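Local coordinates for 2-dehydropantoate 2-reductase (Bacillus subtilis, PDB 3EGO), which probably catalyses the NADPH-dependent reduction of 2-dehydropantoate (ketopantoate) to (R)-pantoate, a step on the route to pantothenate, at residues A[40-45]-A[55-60]; A[32-36]-A[128-132]; A[75-79]-A[258-263]; A[93-97]-A[154-159]. All blocks are in the same frame, centred on the assembly; numbering follows the deposited sequence.

In the fold
Contacts 1, 2 and 4 lie within the N-terminal Rossmann-type domain, whereas contact 3 joins that domain to the C-terminal helical one. Contacts 1 and 2 share helix 34-43 and touch through Thr132, whose CB lies 3.3 Å from Gly44 O, but their chemistry differs. Contact 1, partly buried, combines backbone pairing with apolar side chains; contact 2, at the surface, is a charged network beside the glycine-rich loop. Contact 4 reaches the same sheet as contact 1, with centres about 22 Å apart, and is the buried one, mixing a polar cluster with leucine and phenylalanine. Contact 3, partly buried, is chiefly polar and lies across the chain's centre from contact 4.

Contact 1 (A[40-45]-A[55-60])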
loop_
_atom_site.group_PDB
_atom_site.type_symbol
_atom_site.label_atom_id
_atom_site.label_comp_id
_atom_site.label_asym_id
_atom_site.label_seq_id
_atom_site.Cartn_x
_atom_site.Cartn_y
_atom_site.Cartn_z
ATOM N N ILE A 40 -0.956 36.113 14.522
ATOM C CA ILE A 40 0.486 36.466 14.507
ATOM C C ILE A 40 0.646 37.971 14.745
ATOM O O ILE A 40 1.424 38.402 15.600
ATOM C CB ILE A 40 1.148 36.104 13.156
ATOM C CG1 ILE A 40 1.371 34.572 13.052
ATOM C CG2 ILE A 40 2.467 36.887 12.985
ATOM C CD1 ILE A 40 1.575 34.034 11.580
ATOM N N GLN A 41 -0.112 38.753 13.979
ATOM C CA GLN A 41 -0.117 40.205 14.104
ATOM C C GLN A 41 -0.491 40.576 15.552
ATOM O O GLN A 41 -0.223 41.690 15.981
ATOM C CB GLN A 41 -1.049 40.832 13.043
ATOM C CG GLN A 41 -0.830 42.326 12.723
ATOM C CD GLN A 41 0.387 42.622 11.825
ATOM O OE1 GLN A 41 0.334 42.507 10.588
ATOM N NE2 GLN A 41 1.476 43.057 12.453
ATOM N N SER A 42 -1.013 39.599 16.314
ATOM C CA SER A 42 -1.527 39.779 17.688
ATOM C C SER A 42 -0.641 39.382 18.883
ATOM O O SER A 42 -0.417 40.203 19.775
ATOM C CB SER A 42 -2.884 39.094 17.842
ATOM O OG SER A 42 -3.877 39.811 17.134
ATOM N N GLU A 43 -0.180 38.135 18.970
ATOM C CA GLU A 43 0.784 37.852 20.025
ATOM C C GLU A 43 2.180 37.496 19.533
ATOM O O GLU A 43 2.993 36.999 20.303
ATOM C CB GLU A 43 0.298 36.816 21.058
ATOM C CG GLU A 43 -0.023 35.447 20.521
ATOM C CD GLU A 43 -1.500 35.278 20.301
ATOM O OE1 GLU A 43 -2.208 36.308 20.261
ATOM O OE2 GLU A 43 -1.952 34.119 20.170
ATOM N N GLY A 44 2.451 37.789 18.271
ATOM C CA GLY A 44 3.760 37.525 17.676
ATOM C C GLY A 44 3.952 36.053 17.382
ATOM O O GLY A 44 2.993 35.268 17.393
ATOM N N ILE A 45 5.197 35.682 17.122
ATOM C CA ILE A 45 5.557 34.286 16.949
ATOM C C ILE A 45 6.322 33.803 18.159
ATOM O O ILE A 45 7.232 34.480 18.649
ATOM C CB ILE A 45 6.420 34.109 15.668
ATOM C CG1 ILE A 45 5.529 34.249 14.433
ATOM C CG2 ILE A 45 7.093 32.735 15.643
ATOM C CD1 ILE A 45 6.337 34.437 13.201
ATOM N N ARG A 55 9.857 35.162 22.016
ATOM C CA ARG A 55 8.787 35.803 21.274
ATOM C C ARG A 55 9.349 36.825 20.322
ATOM O O ARG A 55 10.269 37.596 20.657
ATOM C CB ARG A 55 7.755 36.493 22.223
ATOM C CG ARG A 55 6.608 37.087 21.419
ATOM C CD ARG A 55 6.172 38.439 21.944
ATOM N NE ARG A 55 5.322 38.350 23.129
ATOM C CZ ARG A 55 4.132 38.944 23.252
ATOM N NH1 ARG A 55 3.460 38.809 24.378
ATOM N NH2 ARG A 55 3.617 39.681 22.263
ATOM N N ALA A 56 8.826 36.822 19.109
ATOM C CA ALA A 56 9.180 37.826 18.114
ATOM C C ALA A 56 7.931 38.462 17.558
ATOM O O ALA A 56 6.984 37.794 17.180
ATOM C CB ALA A 56 9.988 37.202 16.933
ATOM N N ASP A 57 7.956 39.777 17.419
ATOM C CA ASP A 57 6.842 40.404 16.772
ATOM C C ASP A 57 7.058 40.422 15.220
ATOM O O ASP A 57 8.178 40.536 14.723
ATOM C CB ASP A 57 6.514 41.690 17.556
ATOM C CG ASP A 57 6.390 41.405 19.109
ATOM O OD1 ASP A 57 5.601 40.506 19.544
ATOM O OD2 ASP A 57 7.106 42.051 19.910
ATOM N N CYS A 58 5.990 40.135 14.482
ATOM C CA CYS A 58 6.029 39.858 13.050
ATOM C C CYS A 58 4.749 40.435 12.447
ATOM O O CYS A 58 3.721 40.385 13.103
ATOM C CB CYS A 58 6.028 38.319 12.893
ATOM S SG CYS A 58 6.295 37.646 11.287
ATOM N N SER A 59 4.785 40.911 11.205
ATOM C CA SER A 59 3.532 41.260 10.518
ATOM C C SER A 59 2.996 40.023 9.811
ATOM O O SER A 59 3.709 39.018 9.670
ATOM C CB SER A 59 3.722 42.412 9.519
ATOM O OG SER A 59 4.366 43.495 10.159
ATOM N N ALA A 60 1.737 40.080 9.382
ATOM C CA ALA A 60 1.124 38.977 8.674
ATOM C C ALA A 60 0.062 39.480 7.686
ATOM O O ALA A 60 -0.451 40.594 7.817
ATOM C CB ALA A 60 0.544 37.978 9.652
HETATM O O HOH W 1 3.458 40.509 16.037
#
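In this Rossmann-type domain, helix 34-43 runs into a beta hairpin made of strands 45-49 and 52-61, and the end of the helix packs on the second strand. The passage from the helix into strand 45-49 depends on Gly44, the first residue to leave helical geometry. Its phi of 75° favours glycine, and a CB here would clash with Ala56 O. Ile45 and Ala56 form an antiparallel hydrogen-bonded pair, with Ile45 N to Ala56 O at 2.8 Å and Ala56 N to Ile45 O at 2.9 Å.

Side-chain conformations close the rest of the gap. Ile40, in its m,t rotamer, lays CG2 3.8 Å from Cys58 CB and 4.0 Å from Ala60 CB, a branched apolar group fitting against two small side chains. The t rotamer of Cys58 brings SG to 3.7 Å from Ile45 CD1, and helix 12-22 covers Ile40 and Ile45. At the exposed edge, the long, polar Gln41 can stay in solvent while its carbonyl meets a strand NH: chi1 t and chi2 p curl the amide back so that OE1 accepts from Ala60 N at 3.1 Å. Arg55 and Asp57, also exposed, form a long, weak salt bridge, NH2 to OD1 at 3.5 Å. Ile40 O accepts from Gly44 N at 2.9 Å and also from a water at 3.0 Å, and this water accepts from Cys58 N at 3.0 Å.

Contact 2 (A[32-36]-A[128-132])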
loop_
_atom_site.group_PDB
_atom_site.type_symbol
_atom_site.label_atom_id
_atom_site.label_comp_id
_atom_site.label_asym_id
_atom_site.label_seq_id
_atom_site.Cartn_x
_atom_site.Cartn_y
_atom_site.Cartn_z
ATOM N N ARG A 32 -2.505 31.723 4.278
ATOM C CA ARG A 32 -3.762 31.651 3.537
ATOM C C ARG A 32 -4.990 31.918 4.430
ATOM O O ARG A 32 -6.013 32.418 3.939
ATOM C CB ARG A 32 -3.901 30.314 2.796
ATOM C CG ARG A 32 -4.446 29.156 3.651
ATOM C CD ARG A 32 -5.090 28.096 2.774
ATOM N NE ARG A 32 -6.369 28.531 2.200
ATOM C CZ ARG A 32 -6.788 28.211 0.973
ATOM N NH1 ARG A 32 -6.023 27.474 0.177
ATOM N NH2 ARG A 32 -7.965 28.633 0.532
ATOM N N ARG A 33 -4.886 31.617 5.731
ATOM C CA ARG A 33 -6.013 31.872 6.679
ATOM C C ARG A 33 -5.911 33.179 7.488
ATOM O O ARG A 33 -4.957 33.402 8.245
ATOM C CB ARG A 33 -6.205 30.693 7.627
ATOM C CG ARG A 33 -6.245 29.355 6.918
ATOM C CD ARG A 33 -6.061 28.206 7.896
ATOM N NE ARG A 33 -4.674 27.987 8.327
ATOM C CZ ARG A 33 -4.240 28.119 9.584
ATOM N NH1 ARG A 33 -5.062 28.486 10.561
ATOM N NH2 ARG A 33 -2.977 27.880 9.869
ATOM N N GLN A 34 -6.908 34.055 7.324
ATOM C CA GLN A 34 -6.909 35.347 8.043
ATOM C C GLN A 34 -6.775 35.169 9.560
ATOM O O GLN A 34 -6.231 36.023 10.278
ATOM C CB GLN A 34 -8.193 36.129 7.669
ATOM C CG GLN A 34 -8.112 37.638 7.863
ATOM C CD GLN A 34 -8.705 38.392 6.666
ATOM O OE1 GLN A 34 -9.752 39.034 6.775
ATOM N NE2 GLN A 34 -8.036 38.294 5.505
ATOM N N GLU A 35 -7.272 34.054 10.073
ATOM C CA GLU A 35 -7.220 33.820 11.521
ATOM C C GLU A 35 -5.789 33.621 11.992
ATOM O O GLU A 35 -5.419 34.011 13.114
ATOM C CB GLU A 35 -8.016 32.577 11.870
ATOM C CG GLU A 35 -7.934 31.555 10.778
ATOM C CD GLU A 35 -8.253 30.165 11.270
ATOM O OE1 GLU A 35 -8.942 30.052 12.329
ATOM O OE2 GLU A 35 -7.805 29.201 10.601
ATOM N N GLN A 36 -4.979 32.967 11.163
ATOM C CA GLN A 36 -3.576 32.890 11.553
ATOM C C GLN A 36 -2.913 34.240 11.410
ATOM O O GLN A 36 -2.199 34.659 12.280
ATOM C CB GLN A 36 -2.833 31.896 10.695
ATOM C CG GLN A 36 -1.331 31.863 11.083
ATOM C CD GLN A 36 -0.601 30.760 10.333
ATOM O OE1 GLN A 36 -0.969 30.400 9.222
ATOM N NE2 GLN A 36 0.426 30.212 10.952
ATOM N N ARG A 128 5.288 22.805 14.011
ATOM C CA ARG A 128 4.328 23.873 14.370
ATOM C C ARG A 128 3.448 23.378 15.521
ATOM O O ARG A 128 2.880 22.284 15.451
ATOM C CB ARG A 128 3.461 24.294 13.156
ATOM C CG ARG A 128 2.379 25.362 13.487
ATOM C CD ARG A 128 1.743 25.925 12.173
ATOM N NE ARG A 128 0.880 24.916 11.585
ATOM C CZ ARG A 128 0.083 25.113 10.540
ATOM N NH1 ARG A 128 0.078 26.280 9.929
ATOM N NH2 ARG A 128 -0.681 24.120 10.089
ATOM N N LYS A 129 3.376 24.170 16.591
ATOM C CA LYS A 129 2.572 23.809 17.755
ATOM C C LYS A 129 1.171 24.411 17.697
ATOM O O LYS A 129 0.237 23.824 18.204
ATOM C CB LYS A 129 3.272 24.265 19.043
ATOM C CG LYS A 129 4.600 23.553 19.264
ATOM C CD LYS A 129 5.249 23.923 20.645
ATOM C CE LYS A 129 4.832 22.937 21.754
ATOM N NZ LYS A 129 4.956 21.512 21.293
ATOM N N SER A 130 1.049 25.588 17.097
ATOM C CA SER A 130 -0.215 26.306 16.970
ATOM C C SER A 130 -0.090 27.281 15.825
ATOM O O SER A 130 0.934 27.321 15.145
ATOM C CB SER A 130 -0.514 27.087 18.249
ATOM O OG SER A 130 0.472 28.076 18.455
ATOM N N ASP A 131 -1.115 28.106 15.607
ATOM C CA ASP A 131 -1.028 29.168 14.584
ATOM C C ASP A 131 0.143 30.149 14.776
ATOM O O ASP A 131 0.593 30.766 13.830
ATOM C CB ASP A 131 -2.345 29.981 14.497
ATOM C CG ASP A 131 -3.360 29.402 13.448
ATOM O OD1 ASP A 131 -3.002 28.569 12.588
ATOM O OD2 ASP A 131 -4.536 29.800 13.486
ATOM N N THR A 132 0.587 30.365 16.002
ATOM C CA THR A 132 1.669 31.310 16.233
ATOM C C THR A 132 2.965 30.688 16.803
ATOM O O THR A 132 3.954 31.383 17.038
ATOM C CB THR A 132 1.216 32.456 17.208
ATOM O OG1 THR A 132 0.875 31.866 18.464
ATOM C CG2 THR A 132 -0.005 33.197 16.669
HETATM O O HOH W 2 -0.756 27.838 7.957
#
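A surface salt-bridge network beside the presumed NADP-binding loop ties the start of helix 34-43 to the turn between strands 116-128 and 133-138. Arg33 lies at its centre, and Asp131 is the residue with most surface covered. Asp131 OD1 accepts from Arg33 NH2 at 2.8 Å and from Arg33 NH1 at 2.9 Å, while OD2 receives a weaker bond from Arg33 NH1 at 3.2 Å. Arg33 suits this place because its guanidinium points donors in different directions: NH1 and NH2 meet Asp131, and the other side of NH1 reaches Glu35 OE2 at 2.8 Å. Held between two carboxylates, it offsets their mutual repulsion, Glu35 OE2 and Asp131 OD2 being 4.4 Å apart.

Arg33 is the N-cap residue of the helix that follows strand 26-30, the second strand of the Rossmann fold; in NADP-dependent members of this fold the loop here commonly lies near the adenosine 2'-phosphate. In the first turn of the helix, Gln36 extends in a t,t conformation, and its amide serves both as donor and acceptor: NE2 donates to Asp131 O at 2.9 Å and to Gly10 O, while OE1 accepts from a water at 2.9 Å. That water accepts from both Arg33 NH2 (2.9 Å) and Arg128 NH1 (2.6 Å), giving these two donors, 3.4 Å apart and not bonded to each other, a shared acceptor. Arg128 NH1 also donates to Gly10 O in the glycine-rich loop.

Contact 3 (A[75-79]-A[258-263])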
loop_
_atom_site.group_PDB
_atom_site.type_symbol
_atom_site.label_atom_id
_atom_site.label_comp_id
_atom_site.label_asym_id
_atom_site.label_seq_id
_atom_site.Cartn_x
_atom_site.Cartn_y
_atom_site.Cartn_z
ATOM N N VAL A 75 5.431 26.909 1.188
ATOM C CA VAL A 75 4.149 26.175 1.105
ATOM C C VAL A 75 4.262 24.826 0.431
ATOM O O VAL A 75 5.165 24.591 -0.353
ATOM C CB VAL A 75 3.027 26.960 0.361
ATOM C CG1 VAL A 75 2.871 28.347 0.922
ATOM C CG2 VAL A 75 3.262 26.958 -1.161
ATOM N N LYS A 76 3.311 23.954 0.737
ATOM C CA LYS A 76 3.175 22.681 0.062
ATOM C C LYS A 76 2.879 22.858 -1.423
ATOM O O LYS A 76 2.190 23.803 -1.829
ATOM C CB LYS A 76 2.069 21.867 0.723
ATOM C CG LYS A 76 2.423 21.395 2.130
ATOM N N GLN A 77 3.389 21.926 -2.222
ATOM C CA GLN A 77 3.248 21.975 -3.681
ATOM C C GLN A 77 1.838 22.285 -4.153
ATOM O O GLN A 77 1.653 23.015 -5.124
ATOM C CB GLN A 77 3.680 20.661 -4.310
ATOM C CG GLN A 77 3.198 20.514 -5.741
ATOM C CD GLN A 77 2.859 19.087 -6.077
ATOM O OE1 GLN A 77 3.628 18.181 -5.771
ATOM N NE2 GLN A 77 1.699 18.873 -6.702
ATOM N N HIS A 78 0.848 21.717 -3.474
ATOM C CA HIS A 78 -0.542 21.836 -3.899
ATOM C C HIS A 78 -1.026 23.283 -3.903
ATOM O O HIS A 78 -1.934 23.639 -4.670
ATOM C CB HIS A 78 -1.436 20.989 -2.996
ATOM C CG HIS A 78 -0.677 20.116 -2.043
ATOM N ND1 HIS A 78 -0.777 20.250 -0.674
ATOM C CD2 HIS A 78 0.203 19.111 -2.258
ATOM C CE1 HIS A 78 0.000 19.357 -0.086
ATOM N NE2 HIS A 78 0.609 18.655 -1.025
ATOM N N GLN A 79 -0.437 24.122 -3.048
ATOM C CA GLN A 79 -0.826 25.532 -3.003
ATOM C C GLN A 79 0.145 26.365 -3.826
ATOM O O GLN A 79 0.025 27.580 -3.896
ATOM C CB GLN A 79 -0.828 26.073 -1.574
ATOM C CG GLN A 79 -0.786 25.020 -0.488
ATOM C CD GLN A 79 -0.392 25.619 0.854
ATOM O OE1 GLN A 79 0.301 24.988 1.660
ATOM N NE2 GLN A 79 -0.810 26.861 1.088
ATOM N N GLN A 258 -3.317 14.876 2.060
ATOM C CA GLN A 258 -2.577 14.809 0.815
ATOM C C GLN A 258 -1.098 14.677 1.157
ATOM O O GLN A 258 -0.605 15.242 2.153
ATOM C CB GLN A 258 -2.815 16.041 -0.052
ATOM C CG GLN A 258 -2.684 15.738 -1.537
ATOM C CD GLN A 258 -2.784 16.960 -2.425
ATOM O OE1 GLN A 258 -3.224 18.033 -1.998
ATOM N NE2 GLN A 258 -2.363 16.803 -3.677
ATOM N N THR A 259 -0.390 13.897 0.355
ATOM C CA THR A 259 1.007 13.671 0.618
ATOM C C THR A 259 1.836 14.520 -0.343
ATOM O O THR A 259 1.302 15.230 -1.191
ATOM C CB THR A 259 1.381 12.207 0.398
ATOM O OG1 THR A 259 1.458 11.973 -1.010
ATOM C CG2 THR A 259 0.353 11.281 0.999
ATOM N N GLU A 260 3.154 14.429 -0.212
ATOM C CA GLU A 260 4.057 15.056 -1.177
ATOM C C GLU A 260 4.460 14.090 -2.303
ATOM O O GLU A 260 5.567 14.182 -2.828
ATOM C CB GLU A 260 5.303 15.524 -0.445
ATOM C CG GLU A 260 5.002 16.474 0.718
ATOM C CD GLU A 260 6.252 16.849 1.513
ATOM O OE1 GLU A 260 7.139 15.981 1.721
ATOM O OE2 GLU A 260 6.335 18.025 1.907
ATOM N N ALA A 261 3.614 13.100 -2.600
ATOM C CA ALA A 261 3.905 12.147 -3.696
ATOM C C ALA A 261 4.195 12.867 -5.020
ATOM O O ALA A 261 5.126 12.495 -5.780
ATOM C CB ALA A 261 2.725 11.145 -3.863
ATOM N N ASP A 262 3.416 13.883 -5.352
ATOM C CA ASP A 262 3.636 14.507 -6.660
ATOM C C ASP A 262 4.985 15.215 -6.718
ATOM O O ASP A 262 5.665 15.179 -7.754
ATOM C CB ASP A 262 2.542 15.498 -7.015
ATOM C CG ASP A 262 1.229 14.843 -7.314
ATOM O OD1 ASP A 262 1.218 13.641 -7.646
ATOM O OD2 ASP A 262 0.204 15.546 -7.207
ATOM N N ALA A 263 5.371 15.851 -5.610
ATOM C CA ALA A 263 6.615 16.638 -5.565
ATOM C C ALA A 263 7.847 15.762 -5.431
ATOM O O ALA A 263 8.915 16.113 -5.911
ATOM C CB ALA A 263 6.564 17.653 -4.430
#
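Gln77, His78 and Gln258 bury most of the surface where the loop after strand 70-73 meets the residues leading into helix 261-274. Gln77 reaches across with chi1 t, its OE1 lying 3.2 Å from Asp262 CB and 3.3 Å from Ala263 CB. The same OE1 is 2.9 Å from Ala263 N, but the angle is too poor for a hydrogen bond. A long, flexible amide can span the gap, and the small side chain of Ala263 leaves room for it on the first turn of the helix. The Asp262 carboxylate is engaged elsewhere, with Tyr286 and Lys290 of helix 280-291.

His78 has an eclipsed chi1 of -8°, and its ring is wedged against Gln258, whose OE1 sits over one face, 3.3 Å from His78 CG. Gln258 is extended (t,t), which lets its exposed amide lie along the ring. On the same imidazole, NE2 makes a long, weak hydrogen bond to Thr259 O at 3.5 Å. The backbone offering that carbonyl is shaped by an ST turn, in which Thr259 OG1 accepts from Ala261 N at 2.9 Å.

Between Thr259 and the helix lies Glu260, its N-cap, which probably binds NADP(+), as in related enzymes, and whose OE2 is hydrogen-bonded to Asn100 ND2. The arrangement is consistent with the interdomain cleft of ketopantoate reductases, where the Rossmann domain faces the helical C-terminal domain and cofactor and substrate are expected to bind.

Contact 4 (A[93-97]-A[154-159]); sequences TNILF and RLNILF
Strand 94-97 runs extended, with phi near -90° to -130° and psi near 115° to 135°, and turns Asn94 and Leu96 toward segment 154-159 and Ile95 away. The closest CA atoms, of Asn94 and Arg154, are 7.9 Å apart, so side chains fill the gap. Arg154 comes first, with chi1 m, chi2 t and chi3 p folding its guanidinium over so that NE donates to Asn94 OD1 at 2.6 Å and NH2 does so weakly at 3.3 Å. Asn94 (chi1 m) suits this buried place by offering both polarities: its ND2 gives a hydrogen to a water at 2.9 Å, which donates to Arg154 O at 2.9 Å. Leu155 (m,t) puts CD2 3.8 Å from Asn94 ND2. Asn156 to Leu158 have helical phi/psi, and Leu158 (m,t) sets CD1 4.2 Å from Asn94 ND2. Phe159 N closes a turn on Leu155 O at 2.9 Å; Phe159 (chi1 m) presents its ring edge, CZ to Leu96 CD2 being 4.0 Å with Leu96 in t,p, and stacks edge-to-face on Trp144. The link between strands 142-146 and 168-170 packs on the Asn94 and Leu96 side of strand 94-97, which pairs in parallel with strands 70-73 and 116-128 as an inner strand of the Rossmann-type sheet.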
loop_
_atom_site.group_PDB
_atom_site.type_symbol
_atom_site.label_atom_id
_atom_site.label_comp_id
_atom_site.label_asym_id
_atom_site.label_seq_id
_atom_site.Cartn_x
_atom_site.Cartn_y
_atom_site.Cartn_z
ATOM N N THR A 93 11.690 40.711 -7.918
ATOM C CA THR A 93 12.462 40.675 -6.682
ATOM C C THR A 93 13.179 39.345 -6.561
ATOM O O THR A 93 13.257 38.575 -7.531
ATOM C CB THR A 93 11.580 40.938 -5.437
ATOM O OG1 THR A 93 12.412 41.082 -4.280
ATOM C CG2 THR A 93 10.573 39.789 -5.224
ATOM N N ASN A 94 13.726 39.095 -5.380
ATOM C CA ASN A 94 14.395 37.835 -5.074
ATOM C C ASN A 94 13.344 36.893 -4.495
ATOM O O ASN A 94 12.598 37.301 -3.609
ATOM C CB ASN A 94 15.464 38.075 -4.012
ATOM C CG ASN A 94 16.500 39.128 -4.438
ATOM O OD1 ASN A 94 16.966 39.103 -5.573
ATOM N ND2 ASN A 94 16.874 40.036 -3.516
ATOM N N ILE A 95 13.305 35.654 -4.980
ATOM C CA ILE A 95 12.414 34.645 -4.419
ATOM C C ILE A 95 13.243 33.453 -4.110
ATOM O O ILE A 95 13.936 32.943 -5.001
ATOM C CB ILE A 95 11.370 34.151 -5.409
ATOM C CG1 ILE A 95 10.776 35.305 -6.207
ATOM C CG2 ILE A 95 10.256 33.358 -4.659
ATOM C CD1 ILE A 95 9.892 36.226 -5.435
ATOM N N LEU A 96 13.176 33.001 -2.850
ATOM C CA LEU A 96 13.870 31.781 -2.433
ATOM C C LEU A 96 12.868 30.652 -2.208
ATOM O O LEU A 96 12.063 30.748 -1.321
ATOM C CB LEU A 96 14.677 32.009 -1.139
ATOM C CG LEU A 96 15.405 30.797 -0.543
ATOM C CD1 LEU A 96 16.387 30.181 -1.558
ATOM C CD2 LEU A 96 16.139 31.183 0.799
ATOM N N PHE A 97 12.899 29.595 -3.026
ATOM C CA PHE A 97 11.970 28.458 -2.845
ATOM C C PHE A 97 12.536 27.397 -1.927
ATOM O O PHE A 97 13.614 26.871 -2.193
ATOM C CB PHE A 97 11.672 27.828 -4.210
ATOM C CG PHE A 97 10.822 28.677 -5.072
ATOM C CD1 PHE A 97 9.437 28.570 -5.008
ATOM C CD2 PHE A 97 11.390 29.615 -5.937
ATOM C CE1 PHE A 97 8.617 29.385 -5.800
ATOM C CE2 PHE A 97 10.592 30.426 -6.743
ATOM C CZ PHE A 97 9.198 30.324 -6.670
ATOM N N ARG A 154 23.260 39.054 -4.639
ATOM C CA ARG A 154 22.015 39.720 -4.239
ATOM C C ARG A 154 21.540 39.381 -2.820
ATOM O O ARG A 154 20.904 40.204 -2.170
ATOM C CB ARG A 154 20.886 39.466 -5.259
ATOM C CG ARG A 154 20.919 40.405 -6.449
ATOM C CD ARG A 154 19.813 40.129 -7.464
ATOM N NE ARG A 154 18.484 40.602 -7.073
ATOM C CZ ARG A 154 18.078 41.871 -7.133
ATOM N NH1 ARG A 154 18.915 42.835 -7.511
ATOM N NH2 ARG A 154 16.832 42.184 -6.787
ATOM N N LEU A 155 21.862 38.189 -2.327
ATOM C CA LEU A 155 21.428 37.823 -0.976
ATOM C C LEU A 155 22.451 38.054 0.134
ATOM O O LEU A 155 22.201 37.670 1.282
ATOM C CB LEU A 155 20.936 36.387 -0.933
ATOM C CG LEU A 155 19.820 36.049 -1.921
ATOM C CD1 LEU A 155 19.319 34.657 -1.668
ATOM C CD2 LEU A 155 18.662 37.081 -1.922
ATOM N N ASN A 156 23.579 38.697 -0.206
ATOM C CA ASN A 156 24.707 38.904 0.719
ATOM C C ASN A 156 24.334 39.703 1.940
ATOM O O ASN A 156 24.659 39.311 3.060
ATOM C CB ASN A 156 25.870 39.671 0.032
ATOM C CG ASN A 156 26.722 38.797 -0.889
ATOM O OD1 ASN A 156 26.582 37.567 -0.928
ATOM N ND2 ASN A 156 27.634 39.446 -1.638
ATOM N N ILE A 157 23.679 40.838 1.728
ATOM C CA ILE A 157 23.349 41.711 2.839
ATOM C C ILE A 157 22.255 41.034 3.623
ATOM O O ILE A 157 22.336 40.950 4.853
ATOM C CB ILE A 157 22.977 43.155 2.386
ATOM C CG1 ILE A 157 24.198 43.850 1.784
ATOM C CG2 ILE A 157 22.493 43.984 3.555
ATOM C CD1 ILE A 157 23.857 45.171 1.074
ATOM N N LEU A 158 21.272 40.476 2.911
ATOM C CA LEU A 158 20.150 39.821 3.585
ATOM C C LEU A 158 20.666 38.772 4.564
ATOM O O LEU A 158 20.246 38.757 5.705
ATOM C CB LEU A 158 19.158 39.211 2.587
ATOM C CG LEU A 158 18.219 40.207 1.892
ATOM C CD1 LEU A 158 17.797 39.682 0.533
ATOM C CD2 LEU A 158 17.007 40.523 2.806
ATOM N N PHE A 159 21.582 37.908 4.115
ATOM C CA PHE A 159 22.049 36.794 4.892
ATOM C C PHE A 159 23.400 37.042 5.556
ATOM O O PHE A 159 24.013 36.115 6.066
ATOM C CB PHE A 159 22.132 35.507 4.059
ATOM C CG PHE A 159 20.812 35.002 3.573
ATOM C CD1 PHE A 159 19.620 35.351 4.216
ATOM C CD2 PHE A 159 20.756 34.164 2.445
ATOM C CE1 PHE A 159 18.390 34.857 3.750
ATOM C CE2 PHE A 159 19.534 33.653 1.975
ATOM C CZ PHE A 159 18.346 34.013 2.633
HETATM O O HOH W 3 19.043 41.997 -3.423
#